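Local coordinates for protein ten1 (Schizosaccharomyces pombe, PDB 3K0X) that is required for telomere maintenance, interacts with stn1 and probably binds single-stranded telomeric DNA, at residues A[4-9]-A[20-25]; A[10-15]-A[67-72]; A[47-52]-A[74-79]. All coordinates share one frame; numbering follows the deposited sequence.

Interaction 1. Residues A[4-9]-A[20-25]; sequences AKLIFI and KLRFLG
Lys5 O is gripped from strand 20-25 by two neighbours: the backbone N of Arg22 donates to it over 2.9 Å, and the CA-H of Leu21 adds a weaker contact. The amide comes in above the carbonyl plane, 43° out of it. Lys5 N returns the pairing with a bond of 3.0 Å to Lys20 O; the two bonds flank Leu21 and make the parallel bridge of Lys5 with Leu21. Ile7 N carries on to Arg22 O, although that oxygen's position is doubtful. Beyond Ile7 the chains part and water takes over: one molecule joins Ile7 O to Leu24 N, a second Ile9 N to Leu24 O. On one face Leu6 lies alongside the extended Arg22, Leu6 CD1 3.7 Å from Arg22 NH1 and in the plane of the guanidinium, at its edge. Phe23 points toward 4-9, and the backbone path leaves its CB 3.2 Å from Ile7 O. With CG between backbone N and carbonyl carbon (chi1 55°), the ring swings beside Ile9, which meets it at a slant, Ile9 CG1 lying 3.5 Å from Phe23 CD2. A serine in place of Phe23 would probably leave Ile9 CG1 without the ring it packs on and open a gap there. What results is a short N-terminal strand laid parallel on the first long strand of an OB-fold beta barrel.

Interaction 2. Residues A[10-15]-A[67-72]; sequences NQINDC and GRKRQD
The ammonium of the buried Lys69 reaching into the backbone carbonyls of a short turn is the oddity here: Lys69 NZ donates to Cys15 O over 3.0 Å, and more weakly to Asn13 O at 3.4 Å. With CG opposite the backbone N (chi1 175°) and every later torsion extended, the lysine runs straight from its strand to the turn. Its methylenes touch on the way, Lys69 CD coming to 3.4 Å from Ile12 O. The charge is answered from its own segment by Asp72, whose OD1 forms a salt bridge of 2.6 Å with Lys69 NZ and is met nearly end-on along its C-O bond. Carbonyls and carboxylate together satisfy the ammonium and would be expected to favour its protonated form; Asp17 adds a long, weak ion pair.

Asn13 and Asp72 make the second half of the contact. The Asn13 amide stacks on the Asp72 carboxylate, the planes 16° apart and the two CG atoms separated by 3.7 Å. The amide is not loose, because Asn13 OD1 also accepts a hydrogen bond from Gly73 N. The turn has its own bonds, Asp14 N to Gln11 O and Cys15 N to Ile12 O, and these hold it in shape. From the same turn Ile12 packs on Leu21, Phe23 and Val75. Between Lys69 and Asp72, Arg70 and Gln71 both face Ile74 in a classic beta bulge. The contact thus fastens the loop between strands 5-6 and 20-31 to the hairpin of strands 62-71 and 74-82 in the OB-fold barrel.

Interaction 3. Residues A[47-52]-A[74-79]; sequences DVTVVL and IVDVLL
Asp47 uses both of its backbone polar atoms on segment 74-79. Its N donates to Val75 O over 2.8 Å in an almost straight bond (169° at the hydrogen), and its O accepts from Val77 N at 3.0 Å. Asp47 is thereby held between the residues that flank Asp76, the pattern of a parallel bridge. Beside this pair Val48 and Val77 point the same way and touch through their CG2 methyls, 3.9 Å apart, while Val77 CG2 also leans on Asp47 O.

Asp47 and Asp76 share a face of the sheet, where their side chains run side by side, with Asp76 OD1 3.5 Å from Asp47 CB. The carboxylates are turned 52° against each other and their nearest oxygens, Asp47 OD2 and Asp76 OD1, are 3.9 Å apart. Two like charges would be costly there, but Arg70 NH1 makes a salt bridge to each of these oxygens and probably offsets the repulsion. Thr49 OG1 fixes the other Asp47 oxygen, donating over 2.6 Å to Asp47 OD1 from above the carboxylate plane. A water then links Thr49 OG1 to Asp76 OD1.

Further out, an inverse gamma turn centred on Val48 bends the chain, its Thr49 N to Asp47 O bond being weak. Val48 packs on Tyr30, Val77 on Cys46, and Val75 on Val44 and Phe23. Strand 74-82 itself is bulged where Leu78 and Leu79 both face Val66. Parallel pairing of strand 42-47 with strand 74-82 is the closure of the OB-fold beta barrel.

All three contacts reach the same curled sheet. Interaction 1 joins interaction 2 through the backbone, Leu21 N lying 2.7 Å from Gly67 O in a probable hydrogen bond, and through Ile7 CG1, which packs 3.5 Å from Ile12 CD1. Interactions 2 and 3 meet across the neighbouring strands 62-71 and 74-82, where Arg68 N is 2.8 Å from Asp76 O, a probable hydrogen bond. Interactions 1 and 3 have centres about 14 Å apart, yet Phe23 CZ comes within 3.9 Å of Val75 CG1 through the apolar interior. The N-terminal strand, the turn at 10-15 and the barrel closure are thus coupled by neighbouring strands and shared packing.

Interaction 1. Residues A[4-9]-A[20-25]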
# COMPACT_ATOMS: atom_id res chain seq x y z
N ALA A 4 1.88 0.82 -12.39
CA ALA A 4 2.53 0.86 -11.08
C ALA A 4 3.46 -0.33 -10.85
O ALA A 4 3.16 -1.47 -11.23
CB ALA A 4 1.48 0.85 -10.00
N LYS A 5 4.59 -0.06 -10.22
CA LYS A 5 5.54 -1.14 -9.89
C LYS A 5 4.97 -1.83 -8.65
O LYS A 5 4.70 -1.16 -7.65
CB LYS A 5 6.91 -0.56 -9.54
CG LYS A 5 7.90 -1.61 -9.05
CD LYS A 5 9.27 -1.41 -9.67
CE LYS A 5 10.32 -2.39 -9.09
NZ LYS A 5 10.01 -3.82 -9.31
N LEU A 6 4.78 -3.15 -8.73
CA LEU A 6 4.24 -3.95 -7.63
C LEU A 6 5.40 -4.27 -6.71
O LEU A 6 6.34 -4.91 -7.11
CB LEU A 6 3.65 -5.23 -8.21
CG LEU A 6 3.08 -6.24 -7.24
CD1 LEU A 6 1.93 -5.63 -6.52
CD2 LEU A 6 2.63 -7.48 -8.00
N ILE A 7 5.29 -3.86 -5.44
CA ILE A 7 6.34 -4.00 -4.48
C ILE A 7 5.81 -4.20 -3.08
O ILE A 7 4.60 -4.10 -2.85
CB ILE A 7 7.29 -2.71 -4.46
CG1 ILE A 7 6.55 -1.46 -4.02
CG2 ILE A 7 7.78 -2.40 -5.76
CD1 ILE A 7 5.11 -1.52 -4.27
N PHE A 8 6.72 -4.48 -2.15
CA PHE A 8 6.32 -4.59 -0.76
C PHE A 8 6.50 -3.21 -0.13
O PHE A 8 7.30 -2.34 -0.61
CB PHE A 8 7.24 -5.58 -0.01
CG PHE A 8 7.16 -6.98 -0.58
CD1 PHE A 8 5.93 -7.66 -0.58
CD2 PHE A 8 8.30 -7.61 -1.11
CE1 PHE A 8 5.82 -8.94 -1.09
CE2 PHE A 8 8.23 -8.92 -1.65
CZ PHE A 8 7.01 -9.60 -1.64
N ILE A 9 5.75 -2.97 0.95
CA ILE A 9 5.95 -1.67 1.62
C ILE A 9 7.42 -1.46 1.99
O ILE A 9 7.92 -0.34 1.96
CB ILE A 9 5.06 -1.61 2.90
CG1 ILE A 9 3.61 -1.44 2.44
CG2 ILE A 9 5.57 -0.52 3.94
CD1 ILE A 9 2.62 -1.43 3.68
N LYS A 20 4.99 5.64 -9.47
CA LYS A 20 3.66 5.02 -9.23
C LYS A 20 3.89 3.62 -8.72
O LYS A 20 4.62 2.83 -9.34
CB LYS A 20 2.88 4.93 -10.50
CG LYS A 20 1.42 4.62 -10.31
CD LYS A 20 0.72 4.86 -11.63
CE LYS A 20 -0.38 3.91 -11.83
NZ LYS A 20 -1.22 4.44 -12.93
N LEU A 21 3.21 3.26 -7.63
CA LEU A 21 3.45 1.97 -6.99
C LEU A 21 2.18 1.28 -6.58
O LEU A 21 1.17 1.92 -6.41
CB LEU A 21 4.25 2.21 -5.69
CG LEU A 21 5.52 3.09 -5.78
CD1 LEU A 21 5.96 3.49 -4.35
CD2 LEU A 21 6.64 2.36 -6.49
N ARG A 22 2.25 -0.05 -6.46
CA ARG A 22 1.10 -0.82 -5.99
C ARG A 22 1.66 -1.73 -4.86
O ARG A 22 2.72 -2.36 -5.04
CB ARG A 22 0.52 -1.71 -7.10
CG ARG A 22 -0.65 -2.57 -6.61
CD ARG A 22 -1.22 -3.44 -7.75
NE ARG A 22 -2.55 -3.98 -7.47
CZ ARG A 22 -2.79 -5.16 -6.90
NH1 ARG A 22 -1.80 -5.96 -6.52
NH2 ARG A 22 -4.04 -5.57 -6.73
N PHE A 23 1.03 -1.70 -3.70
CA PHE A 23 1.47 -2.51 -2.58
C PHE A 23 0.31 -2.86 -1.65
O PHE A 23 -0.77 -2.24 -1.68
CB PHE A 23 2.59 -1.80 -1.82
CG PHE A 23 2.19 -0.41 -1.37
CD1 PHE A 23 2.51 0.67 -2.18
CD2 PHE A 23 1.52 -0.20 -0.14
CE1 PHE A 23 2.14 1.98 -1.78
CE2 PHE A 23 1.14 1.10 0.29
CZ PHE A 23 1.46 2.18 -0.53
N LEU A 24 0.59 -3.86 -0.79
CA LEU A 24 -0.39 -4.35 0.15
C LEU A 24 0.01 -3.92 1.58
O LEU A 24 1.19 -3.93 1.94
CB LEU A 24 -0.42 -5.89 -0.04
CG LEU A 24 -1.22 -6.70 1.00
CD1 LEU A 24 -2.73 -6.55 0.66
CD2 LEU A 24 -0.82 -8.21 0.97
N GLY A 25 -0.96 -3.56 2.42
CA GLY A 25 -0.64 -3.19 3.78
C GLY A 25 -1.85 -3.36 4.71
O GLY A 25 -2.99 -3.36 4.26
O HOH W 1 3.00 -5.44 -1.23
O HOH W 2 3.67 -4.96 1.50

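Interaction 2. Residues A[10-15]-A[67-72]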
# COMPACT_ATOMS: atom_id res chain seq x y z
N ASN A 10 8.15 -2.52 2.33
CA ASN A 10 9.54 -2.31 2.70
C ASN A 10 10.51 -1.96 1.54
O ASN A 10 11.72 -1.73 1.79
CB ASN A 10 10.09 -3.47 3.52
CG ASN A 10 10.26 -4.76 2.72
OD1 ASN A 10 10.23 -4.80 1.50
ND2 ASN A 10 10.51 -5.84 3.46
N GLN A 11 9.95 -1.86 0.33
CA GLN A 11 10.71 -1.44 -0.85
C GLN A 11 10.35 -0.02 -1.30
O GLN A 11 10.97 0.54 -2.22
CB GLN A 11 10.42 -2.41 -2.00
CG GLN A 11 10.97 -3.81 -1.72
CD GLN A 11 10.53 -4.85 -2.70
OE1 GLN A 11 9.39 -4.85 -3.18
NE2 GLN A 11 11.45 -5.80 -3.01
N ILE A 12 9.29 0.55 -0.71
CA ILE A 12 8.85 1.91 -1.11
C ILE A 12 10.03 2.92 -1.03
O ILE A 12 10.21 3.75 -1.96
CB ILE A 12 7.69 2.45 -0.14
CG1 ILE A 12 6.34 1.69 -0.30
CG2 ILE A 12 7.35 3.90 -0.49
CD1 ILE A 12 6.27 0.83 -1.42
N ASN A 13 10.82 2.84 0.04
CA ASN A 13 11.92 3.81 0.22
C ASN A 13 13.03 3.66 -0.83
O ASN A 13 13.83 4.59 -1.02
CB ASN A 13 12.45 3.75 1.67
CG ASN A 13 11.41 4.32 2.66
OD1 ASN A 13 10.44 4.90 2.22
ND2 ASN A 13 11.60 4.11 3.95
N ASP A 14 13.01 2.55 -1.57
CA ASP A 14 14.01 2.30 -2.65
C ASP A 14 13.60 2.95 -3.96
O ASP A 14 14.39 3.08 -4.91
CB ASP A 14 14.14 0.81 -2.95
CG ASP A 14 14.70 0.01 -1.80
OD1 ASP A 14 15.40 0.58 -0.96
OD2 ASP A 14 14.38 -1.22 -1.72
N CYS A 15 12.33 3.30 -4.05
CA CYS A 15 11.79 3.86 -5.28
C CYS A 15 12.05 5.36 -5.41
O CYS A 15 12.34 6.02 -4.45
CB CYS A 15 10.28 3.60 -5.38
SG CYS A 15 9.82 1.81 -5.24
N GLY A 67 -0.61 4.09 -5.62
CA GLY A 67 -0.38 5.50 -5.28
C GLY A 67 0.99 5.95 -5.79
O GLY A 67 1.69 5.24 -6.51
N ARG A 68 1.35 7.20 -5.47
CA ARG A 68 2.64 7.74 -5.91
C ARG A 68 3.52 8.04 -4.74
O ARG A 68 3.06 8.66 -3.76
CB ARG A 68 2.43 9.04 -6.71
CG ARG A 68 2.08 8.77 -8.10
CD ARG A 68 2.31 9.96 -9.01
NE ARG A 68 2.39 9.47 -10.38
CZ ARG A 68 1.43 8.87 -11.01
NH1 ARG A 68 0.28 8.68 -10.44
NH2 ARG A 68 1.62 8.43 -12.21
N LYS A 69 4.80 7.67 -4.82
CA LYS A 69 5.64 7.94 -3.69
C LYS A 69 5.87 9.46 -3.60
O LYS A 69 6.23 10.08 -4.60
CB LYS A 69 7.00 7.32 -3.85
CG LYS A 69 7.94 7.68 -2.73
CD LYS A 69 9.28 6.90 -2.88
CE LYS A 69 10.09 7.22 -1.66
NZ LYS A 69 11.55 7.03 -1.76
N ARG A 70 5.66 10.04 -2.42
CA ARG A 70 5.90 11.48 -2.24
C ARG A 70 7.34 11.72 -1.78
O ARG A 70 8.05 12.61 -2.30
CB ARG A 70 4.95 12.04 -1.19
CG ARG A 70 4.75 13.52 -1.28
CD ARG A 70 3.26 13.74 -0.80
NE ARG A 70 3.35 14.19 0.51
CZ ARG A 70 2.39 14.27 1.39
NH1 ARG A 70 1.14 13.88 1.12
NH2 ARG A 70 2.72 14.79 2.54
N GLN A 71 7.78 10.91 -0.85
CA GLN A 71 9.12 10.97 -0.26
C GLN A 71 9.24 9.70 0.60
O GLN A 71 8.27 8.96 0.72
CB GLN A 71 9.28 12.24 0.60
CG GLN A 71 8.25 12.43 1.70
CD GLN A 71 8.38 13.79 2.37
OE1 GLN A 71 7.82 14.81 1.88
NE2 GLN A 71 9.14 13.83 3.47
N ASP A 72 10.38 9.41 1.20
CA ASP A 72 10.41 8.22 2.04
C ASP A 72 9.27 8.22 3.06
O ASP A 72 8.93 9.23 3.65
CB ASP A 72 11.75 8.06 2.75
CG ASP A 72 12.89 7.62 1.80
OD1 ASP A 72 12.71 7.56 0.56
OD2 ASP A 72 13.96 7.35 2.36
O HOH W 3 15.45 6.86 0.10

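Interaction 3. Residues A[47-52]-A[74-79]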
# COMPACT_ATOMS: atom_id res chain seq x y z
N ASP A 47 -1.62 9.09 2.14
CA ASP A 47 -2.45 10.29 2.16
C ASP A 47 -3.65 10.02 1.25
O ASP A 47 -3.50 9.95 0.03
CB ASP A 47 -1.56 11.49 1.66
CG ASP A 47 -2.28 12.83 1.75
OD1 ASP A 47 -3.48 12.83 1.54
OD2 ASP A 47 -1.63 13.87 2.02
N VAL A 48 -4.83 9.84 1.85
CA VAL A 48 -6.08 9.59 1.12
C VAL A 48 -6.69 10.99 1.02
O VAL A 48 -7.56 11.39 1.79
CB VAL A 48 -6.97 8.63 1.89
CG1 VAL A 48 -8.22 8.33 1.03
CG2 VAL A 48 -6.18 7.30 2.17
N THR A 49 -6.16 11.71 0.05
CA THR A 49 -6.47 13.11 -0.06
C THR A 49 -7.91 13.47 -0.33
O THR A 49 -8.35 14.60 -0.00
CB THR A 49 -5.54 13.73 -1.11
OG1 THR A 49 -4.20 13.15 -0.98
CG2 THR A 49 -5.47 15.24 -0.91
N VAL A 50 -8.64 12.55 -0.95
CA VAL A 50 -10.04 12.82 -1.25
C VAL A 50 -10.76 11.58 -0.80
O VAL A 50 -10.29 10.49 -1.06
CB VAL A 50 -10.33 12.97 -2.79
CG1 VAL A 50 -11.77 13.44 -2.96
CG2 VAL A 50 -9.33 13.92 -3.48
N VAL A 51 -11.88 11.75 -0.10
CA VAL A 51 -12.70 10.61 0.30
C VAL A 51 -13.64 10.33 -0.87
O VAL A 51 -14.54 11.14 -1.13
CB VAL A 51 -13.56 10.96 1.47
CG1 VAL A 51 -14.61 9.86 1.69
CG2 VAL A 51 -12.68 11.14 2.69
N LEU A 52 -13.46 9.20 -1.56
CA LEU A 52 -14.30 8.87 -2.71
C LEU A 52 -15.27 7.73 -2.45
O LEU A 52 -15.08 6.93 -1.53
CB LEU A 52 -13.42 8.51 -3.92
CG LEU A 52 -12.66 9.71 -4.44
CD1 LEU A 52 -11.62 9.26 -5.51
CD2 LEU A 52 -13.67 10.75 -4.95
N ILE A 74 6.09 8.10 2.69
CA ILE A 74 4.82 8.77 2.38
C ILE A 74 4.37 8.56 0.93
O ILE A 74 5.12 8.87 -0.02
CB ILE A 74 4.88 10.30 2.60
CG1 ILE A 74 5.22 10.65 4.06
CG2 ILE A 74 3.53 10.86 2.32
CD1 ILE A 74 5.32 12.18 4.29
N VAL A 75 3.13 8.07 0.79
CA VAL A 75 2.56 7.77 -0.50
C VAL A 75 1.24 8.52 -0.64
O VAL A 75 0.38 8.46 0.26
CB VAL A 75 2.26 6.25 -0.61
CG1 VAL A 75 1.35 5.90 -1.79
CG2 VAL A 75 3.66 5.51 -0.79
N ASP A 76 1.12 9.20 -1.77
CA ASP A 76 -0.16 9.84 -2.12
C ASP A 76 -1.03 8.80 -2.81
O ASP A 76 -0.67 8.23 -3.87
CB ASP A 76 0.14 11.05 -3.02
CG ASP A 76 0.65 12.20 -2.22
OD1 ASP A 76 -0.02 12.61 -1.29
OD2 ASP A 76 1.72 12.77 -2.49
N VAL A 77 -2.17 8.50 -2.22
CA VAL A 77 -3.02 7.41 -2.76
C VAL A 77 -3.80 7.79 -4.03
O VAL A 77 -4.32 8.90 -4.11
CB VAL A 77 -4.08 6.97 -1.67
CG1 VAL A 77 -5.00 5.90 -2.21
CG2 VAL A 77 -3.35 6.49 -0.40
N LEU A 78 -3.90 6.86 -4.97
CA LEU A 78 -4.65 7.03 -6.21
C LEU A 78 -5.90 6.14 -6.16
O LEU A 78 -6.96 6.58 -6.55
CB LEU A 78 -3.78 6.71 -7.44
CG LEU A 78 -2.62 7.66 -7.60
CD1 LEU A 78 -1.62 7.01 -8.57
CD2 LEU A 78 -3.18 9.03 -8.10
N LEU A 79 -5.79 4.91 -5.61
CA LEU A 79 -6.89 3.96 -5.55
C LEU A 79 -6.64 2.95 -4.42
O LEU A 79 -5.49 2.61 -4.08
CB LEU A 79 -7.05 3.23 -6.88
CG LEU A 79 -8.20 2.20 -7.00
CD1 LEU A 79 -9.54 2.88 -6.61
CD2 LEU A 79 -8.26 1.61 -8.45
O HOH W 4 -1.59 14.79 -1.68